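Local atomic coordinates of glycinin A3B4 subunit (Glycine max, PDB entry 2D5F), a protein that serves as a seed storage globulin of the 11S class, probably laid down as a nitrogen and amino acid reserve for the germinating soybean. Residues F217-E221 with D222-K226; V238-E241 with G242-V246; S352-N355 with S356-P360; R460-S464 with E465-N469; Y471-Q475 with S476-Q480. All blocks are in the same frame, centred on the assembly; numbering follows the deposited sequence.

Contact 1 of 5, residues F217-E221 with D222-K226; sequences FNTNE and DTAEK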
loop_
_atom_site.group_PDB
_atom_site.type_symbol
_atom_site.label_atom_id
_atom_site.label_comp_id
_atom_site.label_asym_id
_atom_site.label_seq_id
_atom_site.Cartn_x
_atom_site.Cartn_y
_atom_site.Cartn_z
ATOM N N PHE B 217 -7.859 -20.824 34.527
ATOM C CA PHE B 217 -8.575 -21.656 33.574
ATOM C C PHE B 217 -9.887 -22.243 34.100
ATOM O O PHE B 217 -10.508 -23.068 33.431
ATOM C CB PHE B 217 -7.649 -22.784 33.104
ATOM C CG PHE B 217 -6.375 -22.297 32.457
ATOM C CD1 PHE B 217 -5.206 -23.053 32.537
ATOM C CD2 PHE B 217 -6.344 -21.084 31.762
ATOM C CE1 PHE B 217 -4.028 -22.614 31.942
ATOM C CE2 PHE B 217 -5.166 -20.634 31.159
ATOM C CZ PHE B 217 -4.005 -21.401 31.250
ATOM N N ASN B 218 -10.308 -21.813 35.286
ATOM C CA ASN B 218 -11.550 -22.304 35.882
ATOM C C ASN B 218 -11.602 -23.826 35.854
ATOM O O ASN B 218 -12.565 -24.421 35.374
ATOM C CB ASN B 218 -12.763 -21.734 35.137
ATOM C CG ASN B 218 -14.088 -22.218 35.712
ATOM O OD1 ASN B 218 -14.334 -22.116 36.916
ATOM N ND2 ASN B 218 -14.952 -22.742 34.847
ATOM N N THR B 219 -10.557 -24.452 36.376
ATOM C CA THR B 219 -10.473 -25.901 36.411
ATOM C C THR B 219 -10.049 -26.335 37.811
ATOM O O THR B 219 -9.815 -25.494 38.678
ATOM C CB THR B 219 -9.438 -26.401 35.385
ATOM O OG1 THR B 219 -9.452 -27.829 35.348
ATOM C CG2 THR B 219 -8.042 -25.923 35.761
ATOM N N ASN B 220 -9.963 -27.643 38.038
ATOM C CA ASN B 220 -9.543 -28.153 39.340
ATOM C C ASN B 220 -8.017 -28.189 39.382
ATOM O O ASN B 220 -7.368 -28.187 38.336
ATOM C CB ASN B 220 -10.111 -29.554 39.577
ATOM C CG ASN B 220 -9.893 -30.474 38.399
ATOM O OD1 ASN B 220 -10.495 -30.297 37.337
ATOM N ND2 ASN B 220 -9.019 -31.461 38.573
ATOM N N GLU B 221 -7.443 -28.223 40.582
ATOM C CA GLU B 221 -5.988 -28.240 40.722
ATOM C C GLU B 221 -5.331 -29.504 40.190
ATOM O O GLU B 221 -4.133 -29.516 39.915
ATOM C CB GLU B 221 -5.588 -28.015 42.181
ATOM C CG GLU B 221 -6.062 -26.679 42.720
ATOM C CD GLU B 221 -5.205 -26.163 43.851
ATOM O OE1 GLU B 221 -5.538 -25.093 44.403
ATOM O OE2 GLU B 221 -4.194 -26.819 44.189
ATOM N N ASP B 222 -6.110 -30.569 40.045
ATOM C CA ASP B 222 -5.569 -31.811 39.510
ATOM C C ASP B 222 -5.245 -31.579 38.037
ATOM O O ASP B 222 -4.148 -31.896 37.572
ATOM C CB ASP B 222 -6.584 -32.947 39.629
ATOM C CG ASP B 222 -6.144 -34.193 38.883
ATOM O OD1 ASP B 222 -5.164 -34.838 39.324
ATOM O OD2 ASP B 222 -6.769 -34.520 37.847
ATOM N N THR B 223 -6.213 -31.025 37.312
ATOM C CA THR B 223 -6.040 -30.731 35.894
ATOM C C THR B 223 -4.923 -29.701 35.731
ATOM O O THR B 223 -4.049 -29.850 34.878
ATOM C CB THR B 223 -7.338 -30.162 35.278
ATOM O OG1 THR B 223 -8.384 -31.135 35.382
ATOM C CG2 THR B 223 -7.132 -29.805 33.810
ATOM N N ALA B 224 -4.950 -28.670 36.570
ATOM C CA ALA B 224 -3.953 -27.606 36.521
ATOM C C ALA B 224 -2.534 -28.117 36.751
ATOM O O ALA B 224 -1.591 -27.629 36.125
ATOM C CB ALA B 224 -4.293 -26.520 37.538
ATOM N N GLU B 225 -2.370 -29.086 37.648
ATOM C CA GLU B 225 -1.040 -29.626 37.903
ATOM C C GLU B 225 -0.530 -30.342 36.657
ATOM O O GLU B 225 0.642 -30.224 36.304
ATOM C CB GLU B 225 -1.050 -30.598 39.091
ATOM C CG GLU B 225 0.293 -31.304 39.316
ATOM C CD GLU B 225 1.381 -30.396 39.886
ATOM O OE1 GLU B 225 1.513 -29.238 39.437
ATOM O OE2 GLU B 225 2.125 -30.854 40.783
ATOM N N LYS B 226 -1.410 -31.081 35.990
ATOM C CA LYS B 226 -1.011 -31.795 34.783
ATOM C C LYS B 226 -0.639 -30.820 33.676
ATOM O O LYS B 226 0.173 -31.135 32.807
ATOM C CB LYS B 226 -2.131 -32.719 34.307
ATOM C CG LYS B 226 -2.254 -33.984 35.145
ATOM C CD LYS B 226 -3.152 -35.003 34.481
ATOM C CE LYS B 226 -2.954 -36.382 35.095
ATOM N NZ LYS B 226 -3.662 -37.437 34.318
#
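T219, just ahead of helix 221-226, meets T223 in its first turn, in a run where one helix ends and the next begins. Backbone hydrogen bonds make the frame. The carbonyl O of N220, the residue at the N-cap position, takes the amide N of A224 at 3.0 Å, with the donor in the carbonyl plane and the bond nearly straight at 166°. One residue on, E225 N reaches E221 O at 2.9 Å from above the carbonyl plane. The helix before, 210-216, closes in a Schellman motif whose C-prime residue is N218, with positive phi.

Van der Waals contact is carried by the threonines. T219 holds OG1 opposite its own backbone N (chi1 -175°), which lays that hydroxyl oxygen against T223, 3.1 Å from T223 CB and 3.4 Å from T223 CG2. The methyl T219 CG2 comes no closer than 4.2 Å to A224 CB, while A224 CB also rests on L213 and A214 of helix 210-216.

Charged groups find their partners elsewhere: E221 forms a salt bridge with K210, E225 one with R228, and K226 NZ bonds N472 O of the second subunit. F217 also meets F459 of that subunit edge-to-face. The chemistry implies a corner set chiefly by main-chain bonds, in which E221 ties the helix to 210-216 and K226 reaches the second subunit.

Contact 2 of 5, residues V238-E241 with G242-V246; sequences VTVE and GGLSV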
loop_
_atom_site.group_PDB
_atom_site.type_symbol
_atom_site.label_atom_id
_atom_site.label_comp_id
_atom_site.label_asym_id
_atom_site.label_seq_id
_atom_site.Cartn_x
_atom_site.Cartn_y
_atom_site.Cartn_z
ATOM N N VAL B 238 6.596 -36.400 21.408
ATOM C CA VAL B 238 6.077 -37.610 22.020
ATOM C C VAL B 238 5.476 -38.593 21.022
ATOM O O VAL B 238 5.175 -38.239 19.878
ATOM C CB VAL B 238 4.999 -37.256 23.051
ATOM C CG1 VAL B 238 5.544 -36.218 24.025
ATOM C CG2 VAL B 238 3.753 -36.736 22.343
ATOM N N THR B 239 5.308 -39.834 21.469
ATOM C CA THR B 239 4.714 -40.867 20.639
ATOM C C THR B 239 3.265 -41.021 21.082
ATOM O O THR B 239 2.991 -41.219 22.267
ATOM C CB THR B 239 5.429 -42.219 20.812
ATOM O OG1 THR B 239 6.791 -42.099 20.385
ATOM C CG2 THR B 239 4.732 -43.290 19.990
ATOM N N VAL B 240 2.342 -40.915 20.131
ATOM C CA VAL B 240 0.925 -41.050 20.434
ATOM C C VAL B 240 0.548 -42.517 20.245
ATOM O O VAL B 240 0.412 -42.995 19.115
ATOM C CB VAL B 240 0.057 -40.172 19.499
ATOM C CG1 VAL B 240 -1.414 -40.290 19.887
ATOM C CG2 VAL B 240 0.512 -38.722 19.581
ATOM N N GLU B 241 0.398 -43.228 21.359
ATOM C CA GLU B 241 0.054 -44.641 21.312
ATOM C C GLU B 241 -1.363 -44.807 20.792
ATOM O O GLU B 241 -2.299 -44.190 21.302
ATOM C CB GLU B 241 0.168 -45.267 22.703
ATOM C CG GLU B 241 0.257 -46.787 22.681
ATOM C CD GLU B 241 0.094 -47.407 24.056
ATOM O OE1 GLU B 241 0.789 -46.967 25.000
ATOM O OE2 GLU B 241 -0.727 -48.343 24.191
ATOM N N GLY B 242 -1.511 -45.642 19.769
ATOM C CA GLY B 242 -2.818 -45.879 19.188
ATOM C C GLY B 242 -3.124 -44.920 18.053
ATOM O O GLY B 242 -4.167 -45.028 17.401
ATOM N N GLY B 243 -2.209 -43.982 17.812
ATOM C CA GLY B 243 -2.403 -43.013 16.750
ATOM C C GLY B 243 -3.271 -41.857 17.204
ATOM O O GLY B 243 -4.090 -42.006 18.111
ATOM N N LEU B 244 -3.099 -40.702 16.572
ATOM C CA LEU B 244 -3.873 -39.515 16.926
ATOM C C LEU B 244 -5.107 -39.351 16.039
ATOM O O LEU B 244 -5.080 -39.674 14.851
ATOM C CB LEU B 244 -2.998 -38.263 16.798
ATOM C CG LEU B 244 -3.606 -36.902 17.154
ATOM C CD1 LEU B 244 -3.567 -36.692 18.670
ATOM C CD2 LEU B 244 -2.813 -35.804 16.448
ATOM N N SER B 245 -6.183 -38.839 16.627
ATOM C CA SER B 245 -7.421 -38.595 15.893
ATOM C C SER B 245 -7.841 -37.139 16.066
ATOM O O SER B 245 -7.961 -36.650 17.194
ATOM C CB SER B 245 -8.552 -39.495 16.407
ATOM O OG SER B 245 -8.235 -40.865 16.234
ATOM N N VAL B 246 -8.056 -36.453 14.948
ATOM C CA VAL B 246 -8.494 -35.061 14.963
ATOM C C VAL B 246 -9.559 -34.925 13.889
ATOM O O VAL B 246 -9.690 -35.792 13.031
ATOM C CB VAL B 246 -7.345 -34.067 14.626
ATOM C CG1 VAL B 246 -6.167 -34.276 15.566
ATOM C CG2 VAL B 246 -6.917 -34.237 13.173
HETATM O O HOH W 1 -4.897 -42.899 20.741
#
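V240 lays its CG1 methyl over the peptide that follows G243, 3.6 Å from both G243 C and G243 O, and the same methyl reaches L244 CB at 4.0 Å. The torsion explains the placement: CG1 swings opposite the backbone N (chi1 -177°) and so comes forward to the returning chain. The valine also packs on L57 of strand 56-62 and on N469 of the second subunit.

From V240 to G243 the chain reverses through a type II beta turn, right after strand 237-239. The turn is closed by the bond from G243 N to V240 O, 3.1 Å long with an angle of 153° at the hydrogen; the donor stands well above the carbonyl plane. G242 occupies the third position with phi of 91°, where a beta carbon would press on the carbonyl O of E241. G243 also has positive phi, but with an extended psi, and a beta carbon there would likewise press on the preceding carbonyl O. E241 heads outward at the corner of the turn, although its CG still passes 3.6 Å from G242 N.

Water 1 lies within donating distance of G243 O (2.9 Å) and E241 O (3.0 Å), with more acceptors around it than protons. Beyond the turn L244 is gripped at both backbone polar atoms: its N bonds Y134 OH and its O accepts from W251 NE1. S245 N then bonds E465 OE1 of the second subunit, and V246 packs on H111 and I114 of strand 107-118.

Contact 3 of 5, residues S352-N355 with S356-P360; sequences STLN and SLTLP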
loop_
_atom_site.group_PDB
_atom_site.type_symbol
_atom_site.label_atom_id
_atom_site.label_comp_id
_atom_site.label_asym_id
_atom_site.label_seq_id
_atom_site.Cartn_x
_atom_site.Cartn_y
_atom_site.Cartn_z
ATOM N N SER B 352 12.921 -23.718 -9.044
ATOM C CA SER B 352 11.563 -23.321 -8.678
ATOM C C SER B 352 11.638 -22.263 -7.586
ATOM O O SER B 352 12.421 -22.390 -6.647
ATOM C CB SER B 352 10.778 -24.533 -8.182
ATOM O OG SER B 352 10.740 -25.539 -9.187
ATOM N N THR B 353 10.826 -21.218 -7.718
ATOM C CA THR B 353 10.828 -20.127 -6.746
ATOM C C THR B 353 9.530 -20.030 -5.957
ATOM O O THR B 353 8.444 -20.139 -6.510
ATOM C CB THR B 353 11.066 -18.774 -7.447
ATOM O OG1 THR B 353 12.246 -18.857 -8.255
ATOM C CG2 THR B 353 11.244 -17.658 -6.418
ATOM N N LEU B 354 9.663 -19.831 -4.651
ATOM C CA LEU B 354 8.521 -19.681 -3.756
ATOM C C LEU B 354 8.748 -18.371 -3.012
ATOM O O LEU B 354 9.678 -18.253 -2.225
ATOM C CB LEU B 354 8.449 -20.843 -2.759
ATOM C CG LEU B 354 7.468 -20.713 -1.580
ATOM C CD1 LEU B 354 6.081 -20.354 -2.086
ATOM C CD2 LEU B 354 7.418 -22.031 -0.806
ATOM N N ASN B 355 7.910 -17.382 -3.290
ATOM C CA ASN B 355 8.038 -16.082 -2.653
ATOM C C ASN B 355 6.657 -15.532 -2.309
ATOM O O ASN B 355 5.663 -16.260 -2.347
ATOM C CB ASN B 355 8.780 -15.111 -3.580
ATOM C CG ASN B 355 8.165 -15.050 -4.966
ATOM O OD1 ASN B 355 6.944 -15.118 -5.118
ATOM N ND2 ASN B 355 9.006 -14.913 -5.985
ATOM N N SER B 356 6.599 -14.244 -1.988
ATOM C CA SER B 356 5.348 -13.609 -1.608
ATOM C C SER B 356 4.305 -13.547 -2.724
ATOM O O SER B 356 3.130 -13.305 -2.455
ATOM C CB SER B 356 5.617 -12.205 -1.047
ATOM O OG SER B 356 6.336 -11.412 -1.966
ATOM N N LEU B 357 4.723 -13.772 -3.968
ATOM C CA LEU B 357 3.774 -13.753 -5.078
ATOM C C LEU B 357 3.028 -15.082 -5.150
ATOM O O LEU B 357 2.023 -15.205 -5.853
ATOM C CB LEU B 357 4.483 -13.482 -6.410
ATOM C CG LEU B 357 5.281 -12.184 -6.556
ATOM C CD1 LEU B 357 5.724 -12.072 -8.003
ATOM C CD2 LEU B 357 4.439 -10.973 -6.179
ATOM N N THR B 358 3.527 -16.081 -4.430
ATOM C CA THR B 358 2.871 -17.384 -4.389
ATOM C C THR B 358 2.225 -17.594 -3.028
ATOM O O THR B 358 1.089 -18.053 -2.929
ATOM C CB THR B 358 3.855 -18.522 -4.624
ATOM O OG1 THR B 358 4.276 -18.516 -5.995
ATOM C CG2 THR B 358 3.196 -19.859 -4.280
ATOM N N LEU B 359 2.965 -17.259 -1.980
ATOM C CA LEU B 359 2.481 -17.394 -0.615
ATOM C C LEU B 359 2.540 -15.981 -0.027
ATOM O O LEU B 359 3.559 -15.568 0.525
ATOM C CB LEU B 359 3.398 -18.356 0.149
ATOM C CG LEU B 359 2.838 -19.087 1.363
ATOM C CD1 LEU B 359 1.530 -19.788 0.996
ATOM C CD2 LEU B 359 3.878 -20.095 1.851
ATOM N N PRO B 360 1.436 -15.216 -0.150
ATOM C CA PRO B 360 1.343 -13.840 0.348
ATOM C C PRO B 360 1.761 -13.569 1.787
ATOM O O PRO B 360 2.197 -12.464 2.104
ATOM C CB PRO B 360 -0.118 -13.467 0.073
ATOM C CG PRO B 360 -0.816 -14.764 0.105
ATOM C CD PRO B 360 0.127 -15.665 -0.653
#
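At the end of strand 349-354 the chain curls round the carbonyl of N355, which accepts from two amides. L359 N approaches N355 O nearly along the C=O axis at 2.9 Å, in an almost linear bond (177°), whereas T358 N, 3.0 Å from N355 O, comes from well above the carbonyl plane.

The side chain of N355 adds a third bond. With CG lodged between its backbone N and carbonyl carbon (chi1 52°), OD1 is turned forward to accept from L357 N at 2.8 Å, the bond of an Asx turn; the donor is tilted 33° from the amide plane. The other end, ND2, makes a weak hydrogen bond to E324 O of the third subunit. Were N355 replaced by alanine, L357 N would probably lose its side-chain acceptor and E324 of the third subunit its weak bond. L354 meets the curl from the apolar side: its CD1 touches T358 CG2 at 3.7 Å, the two side chains crossing at about a right angle, and L359 CB at 4.0 Å.

L354 and L359 also cover V122 and V124 of strand 121-125, T358 lies on E333 of strand 332-334, and S356 OG bonds H448 ND1. The turn thus leads from the end of strand 349-354, an inner strand of its sheet, towards helix 362-365.

Contact 4 of 5, residues R460-S464 with E465-N469; sequences RAIPS and EVLSN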
loop_
_atom_site.group_PDB
_atom_site.type_symbol
_atom_site.label_atom_id
_atom_site.label_comp_id
_atom_site.label_asym_id
_atom_site.label_seq_id
_atom_site.Cartn_x
_atom_site.Cartn_y
_atom_site.Cartn_z
ATOM N N ARG B 460 24.422 -10.183 -21.840
ATOM C CA ARG B 460 23.433 -9.812 -22.845
ATOM C C ARG B 460 22.922 -8.383 -22.694
ATOM O O ARG B 460 22.545 -7.745 -23.679
ATOM C CB ARG B 460 22.250 -10.785 -22.813
ATOM C CG ARG B 460 22.625 -12.230 -23.120
ATOM C CD ARG B 460 21.421 -13.034 -23.574
ATOM N NE ARG B 460 20.445 -13.252 -22.511
ATOM C CZ ARG B 460 20.530 -14.221 -21.602
ATOM N NH1 ARG B 460 21.550 -15.074 -21.615
ATOM N NH2 ARG B 460 19.581 -14.347 -20.685
ATOM N N ALA B 461 22.928 -7.877 -21.464
ATOM C CA ALA B 461 22.438 -6.531 -21.188
ATOM C C ALA B 461 23.458 -5.423 -21.437
ATOM O O ALA B 461 23.090 -4.258 -21.598
ATOM C CB ALA B 461 21.936 -6.458 -19.740
ATOM N N ILE B 462 24.735 -5.789 -21.479
ATOM C CA ILE B 462 25.820 -4.829 -21.671
ATOM C C ILE B 462 26.220 -4.680 -23.137
ATOM O O ILE B 462 26.320 -5.668 -23.867
ATOM C CB ILE B 462 27.041 -5.259 -20.841
ATOM C CG1 ILE B 462 26.649 -5.311 -19.363
ATOM C CG2 ILE B 462 28.209 -4.305 -21.070
ATOM C CD1 ILE B 462 27.702 -5.907 -18.452
ATOM N N PRO B 463 26.468 -3.436 -23.586
ATOM C CA PRO B 463 26.853 -3.194 -24.980
ATOM C C PRO B 463 28.114 -3.954 -25.371
ATOM O O PRO B 463 29.064 -4.050 -24.594
ATOM C CB PRO B 463 27.051 -1.677 -25.032
ATOM C CG PRO B 463 26.158 -1.171 -23.932
ATOM C CD PRO B 463 26.421 -2.169 -22.835
ATOM N N SER B 464 28.110 -4.485 -26.585
ATOM C CA SER B 464 29.238 -5.241 -27.098
ATOM C C SER B 464 30.586 -4.573 -26.851
ATOM O O SER B 464 31.522 -5.217 -26.384
ATOM C CB SER B 464 29.065 -5.489 -28.595
ATOM O OG SER B 464 30.218 -6.128 -29.112
ATOM N N GLU B 465 30.692 -3.286 -27.159
ATOM C CA GLU B 465 31.955 -2.586 -26.967
ATOM C C GLU B 465 32.322 -2.340 -25.513
ATOM O O GLU B 465 33.496 -2.096 -25.199
ATOM C CB GLU B 465 31.970 -1.267 -27.738
ATOM C CG GLU B 465 32.323 -1.451 -29.206
ATOM C CD GLU B 465 32.553 -0.137 -29.920
ATOM O OE1 GLU B 465 33.168 0.765 -29.318
ATOM O OE2 GLU B 465 32.133 -0.013 -31.087
ATOM N N VAL B 466 31.340 -2.392 -24.617
ATOM C CA VAL B 466 31.663 -2.206 -23.208
ATOM C C VAL B 466 32.337 -3.504 -22.789
ATOM O O VAL B 466 33.324 -3.492 -22.064
ATOM C CB VAL B 466 30.405 -1.964 -22.331
ATOM C CG1 VAL B 466 30.766 -2.091 -20.855
ATOM C CG2 VAL B 466 29.854 -0.569 -22.589
ATOM N N LEU B 467 31.805 -4.618 -23.278
ATOM C CA LEU B 467 32.351 -5.939 -22.982
ATOM C C LEU B 467 33.759 -6.096 -23.582
ATOM O O LEU B 467 34.665 -6.613 -22.929
ATOM C CB LEU B 467 31.417 -7.017 -23.539
ATOM C CG LEU B 467 30.469 -7.800 -22.610
ATOM C CD1 LEU B 467 30.097 -6.997 -21.381
ATOM C CD2 LEU B 467 29.232 -8.200 -23.397
ATOM N N SER B 468 33.935 -5.650 -24.823
ATOM C CA SER B 468 35.238 -5.753 -25.488
ATOM C C SER B 468 36.322 -5.044 -24.699
ATOM O O SER B 468 37.370 -5.614 -24.413
ATOM C CB SER B 468 35.181 -5.158 -26.897
ATOM O OG SER B 468 34.510 -6.032 -27.787
ATOM N N ASN B 469 36.062 -3.790 -24.355
ATOM C CA ASN B 469 37.011 -2.990 -23.600
ATOM C C ASN B 469 37.170 -3.452 -22.151
ATOM O O ASN B 469 38.202 -3.208 -21.524
ATOM C CB ASN B 469 36.586 -1.522 -23.654
ATOM C CG ASN B 469 36.824 -0.902 -25.025
ATOM O OD1 ASN B 469 37.957 -0.573 -25.375
ATOM N ND2 ASN B 469 35.760 -0.758 -25.812
HETATM O O HOH W 2 32.848 -5.213 -30.002
#
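The carbonyl O of P463 is held by two amides of the helix that follows. V466 N lies 2.8 Å from P463 O and well above the carbonyl plane, in a bent bond (134°), and L467 N meets P463 O more squarely at 3.1 Å. Further along, E465 O is also doubly held, by N469 N and by the side-chain N469 ND2 at 2.7 Å, which folds the asparagine amide back on its own helix.

Ahead of the N-cap position, held by P463, I462 turns its CG2 methyl opposite the backbone N and wedges it between two residues of the first turn. I462 CG2 touches L467 CD1 at 3.3 Å and V466 CG1 at 3.4 Å, both tighter than usual; L467 has an unusual side-chain conformation (chi1 -103°), which may reflect the tight fit. The pairing of I462 with L467 is a hydrophobic staple. The ring of P463 lies alongside V466, pointing the same way.

On the polar side, water 2 joins the hydroxyls S464 OG and S468 OG, 2.9 Å from each. S464 OG also bonds Q475 OE1, and S464 N bonds D109 OD1 of the fourth subunit. The chemistry implies a helix start closed by backbone bonds to P463 O and covered by an apolar staple, with S464 OG linking to the next helix.

Contact 5 of 5, residues Y471-Q475 with S476-Q480; sequences YNLGQ and SQVRQ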
loop_
_atom_site.group_PDB
_atom_site.type_symbol
_atom_site.label_atom_id
_atom_site.label_comp_id
_atom_site.label_asym_id
_atom_site.label_seq_id
_atom_site.Cartn_x
_atom_site.Cartn_y
_atom_site.Cartn_z
ATOM N N TYR B 471 36.963 -6.766 -21.048
ATOM C CA TYR B 471 37.723 -8.012 -21.014
ATOM C C TYR B 471 38.769 -8.159 -22.118
ATOM O O TYR B 471 39.391 -9.217 -22.249
ATOM C CB TYR B 471 36.766 -9.208 -21.092
ATOM C CG TYR B 471 35.676 -9.215 -20.040
ATOM C CD1 TYR B 471 34.373 -8.821 -20.351
ATOM C CD2 TYR B 471 35.946 -9.624 -18.735
ATOM C CE1 TYR B 471 33.360 -8.835 -19.382
ATOM C CE2 TYR B 471 34.947 -9.644 -17.761
ATOM C CZ TYR B 471 33.655 -9.248 -18.089
ATOM O OH TYR B 471 32.665 -9.271 -17.122
ATOM N N ASN B 472 38.968 -7.108 -22.905
ATOM C CA ASN B 472 39.933 -7.165 -23.996
ATOM C C ASN B 472 39.557 -8.351 -24.880
ATOM O O ASN B 472 40.357 -9.261 -25.095
ATOM C CB ASN B 472 41.354 -7.358 -23.448
ATOM C CG ASN B 472 41.771 -6.253 -22.489
ATOM O OD1 ASN B 472 41.753 -5.069 -22.838
ATOM N ND2 ASN B 472 42.157 -6.636 -21.270
ATOM N N LEU B 473 38.324 -8.343 -25.372
ATOM C CA LEU B 473 37.831 -9.412 -26.227
ATOM C C LEU B 473 37.538 -8.894 -27.628
ATOM O O LEU B 473 37.250 -7.713 -27.817
ATOM C CB LEU B 473 36.549 -10.012 -25.646
ATOM C CG LEU B 473 36.634 -10.837 -24.361
ATOM C CD1 LEU B 473 35.222 -11.180 -23.889
ATOM C CD2 LEU B 473 37.445 -12.106 -24.612
ATOM N N GLY B 474 37.614 -9.786 -28.609
ATOM C CA GLY B 474 37.326 -9.392 -29.972
ATOM C C GLY B 474 35.827 -9.358 -30.203
ATOM O O GLY B 474 35.063 -9.998 -29.477
ATOM N N GLN B 475 35.403 -8.601 -31.210
ATOM C CA GLN B 475 33.995 -8.485 -31.549
ATOM C C GLN B 475 33.338 -9.857 -31.705
ATOM O O GLN B 475 32.227 -10.074 -31.222
ATOM C CB GLN B 475 33.848 -7.657 -32.836
ATOM C CG GLN B 475 32.563 -7.873 -33.632
ATOM C CD GLN B 475 31.327 -7.996 -32.757
ATOM O OE1 GLN B 475 31.169 -7.267 -31.772
ATOM N NE2 GLN B 475 30.435 -8.920 -33.120
ATOM N N SER B 476 34.025 -10.786 -32.365
ATOM C CA SER B 476 33.472 -12.123 -32.565
ATOM C C SER B 476 33.363 -12.872 -31.240
ATOM O O SER B 476 32.368 -13.546 -30.988
ATOM C CB SER B 476 34.331 -12.925 -33.554
ATOM O OG SER B 476 35.646 -13.121 -33.062
ATOM N N GLN B 477 34.386 -12.758 -30.397
ATOM C CA GLN B 477 34.368 -13.426 -29.097
ATOM C C GLN B 477 33.180 -12.926 -28.273
ATOM O O GLN B 477 32.453 -13.719 -27.682
ATOM C CB GLN B 477 35.673 -13.165 -28.332
ATOM C CG GLN B 477 36.902 -13.863 -28.904
ATOM C CD GLN B 477 38.163 -13.570 -28.104
ATOM O OE1 GLN B 477 38.609 -12.424 -28.029
ATOM N NE2 GLN B 477 38.741 -14.606 -27.499
ATOM N N VAL B 478 32.992 -11.609 -28.238
ATOM C CA VAL B 478 31.887 -11.010 -27.492
ATOM C C VAL B 478 30.559 -11.521 -28.027
ATOM O O VAL B 478 29.667 -11.905 -27.264
ATOM C CB VAL B 478 31.908 -9.464 -27.598
ATOM C CG1 VAL B 478 30.617 -8.874 -27.026
ATOM C CG2 VAL B 478 33.107 -8.911 -26.842
ATOM N N ARG B 479 30.437 -11.527 -29.349
ATOM C CA ARG B 479 29.228 -11.994 -30.007
ATOM C C ARG B 479 28.862 -13.415 -29.593
ATOM O O ARG B 479 27.694 -13.718 -29.355
ATOM C CB ARG B 479 29.412 -11.921 -31.525
ATOM C CG ARG B 479 28.498 -12.830 -32.321
ATOM C CD ARG B 479 28.494 -12.412 -33.771
ATOM N NE ARG B 479 27.791 -11.146 -33.929
ATOM C CZ ARG B 479 26.468 -11.036 -33.948
ATOM N NH1 ARG B 479 25.709 -12.119 -33.829
ATOM N NH2 ARG B 479 25.904 -9.844 -34.065
ATOM N N GLN B 480 29.865 -14.281 -29.503
ATOM C CA GLN B 480 29.633 -15.668 -29.125
ATOM C C GLN B 480 29.176 -15.766 -27.666
ATOM O O GLN B 480 28.402 -16.652 -27.310
ATOM C CB GLN B 480 30.909 -16.493 -29.351
ATOM C CG GLN B 480 31.684 -16.830 -28.089
ATOM C CD GLN B 480 31.533 -18.285 -27.700
ATOM O OE1 GLN B 480 30.436 -18.839 -27.747
ATOM N NE2 GLN B 480 32.636 -18.911 -27.312
#
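The amide of Q475 and the guanidinium of R479 stand with their planes 60° apart, and Q475 NE2 sits at the guanidinium edge near its plane, 3.5 Å from R479 NE, with no bond between these two donors. Each group serves a different neighbour, Q475 OE1 turning to helix 464-471 and R479 NH2 bonding L107 O of the fourth subunit. The amide of Q477 bonds across the cap: G474 N gives a nearly straight bond (172°) to Q477 OE1 at 2.9 Å, in the amide plane and on a lone pair. That is one half of a capping box, G474 being the N-cap residue and lacking the side chain for the other half. Q477 NE2 makes a weak bond to T223 OG1 of the fourth subunit, and L473 CD2 lies 3.6 Å from Q477 OE1.

V478 N bonds G474 O at 2.9 Å, and L473 CB meets V478 CG2 at 3.8 Å, a hydrophobic staple across the cap. With a valine at Q477 the G474 amide would probably be left without its acceptor and the weak bond to T223 would be lost.

The turn joins helix 464-471 to helix 475-483, where V478 packs back on S464, L467 and S468, while L473 packs on K226 and Y471 on A166 of the fourth subunit.

Along the chain the five contacts follow in series. Contacts 1 and 2 lie about 23 Å apart between centres, on the same side of the chain's centre, with helix 221-226 and strand 237-239 consecutive. Contact 3 ends a sheet strand of the second cupin range, its centre about 33 Å from those of both contacts 2 and 4. The centres of contacts 4 and 5 are about 9 Å apart on the successive helices 464-471 and 475-483, joined by a probable bond from L473 N to S468 O; about 79 Å separates the centres of contacts 5 and 1. Contacts 1 and 2 face the second subunit, 4 and 5 the fourth: the 464-483 helices of one chain pack against the 217-246 region of the next, consistent with head-to-tail assembly.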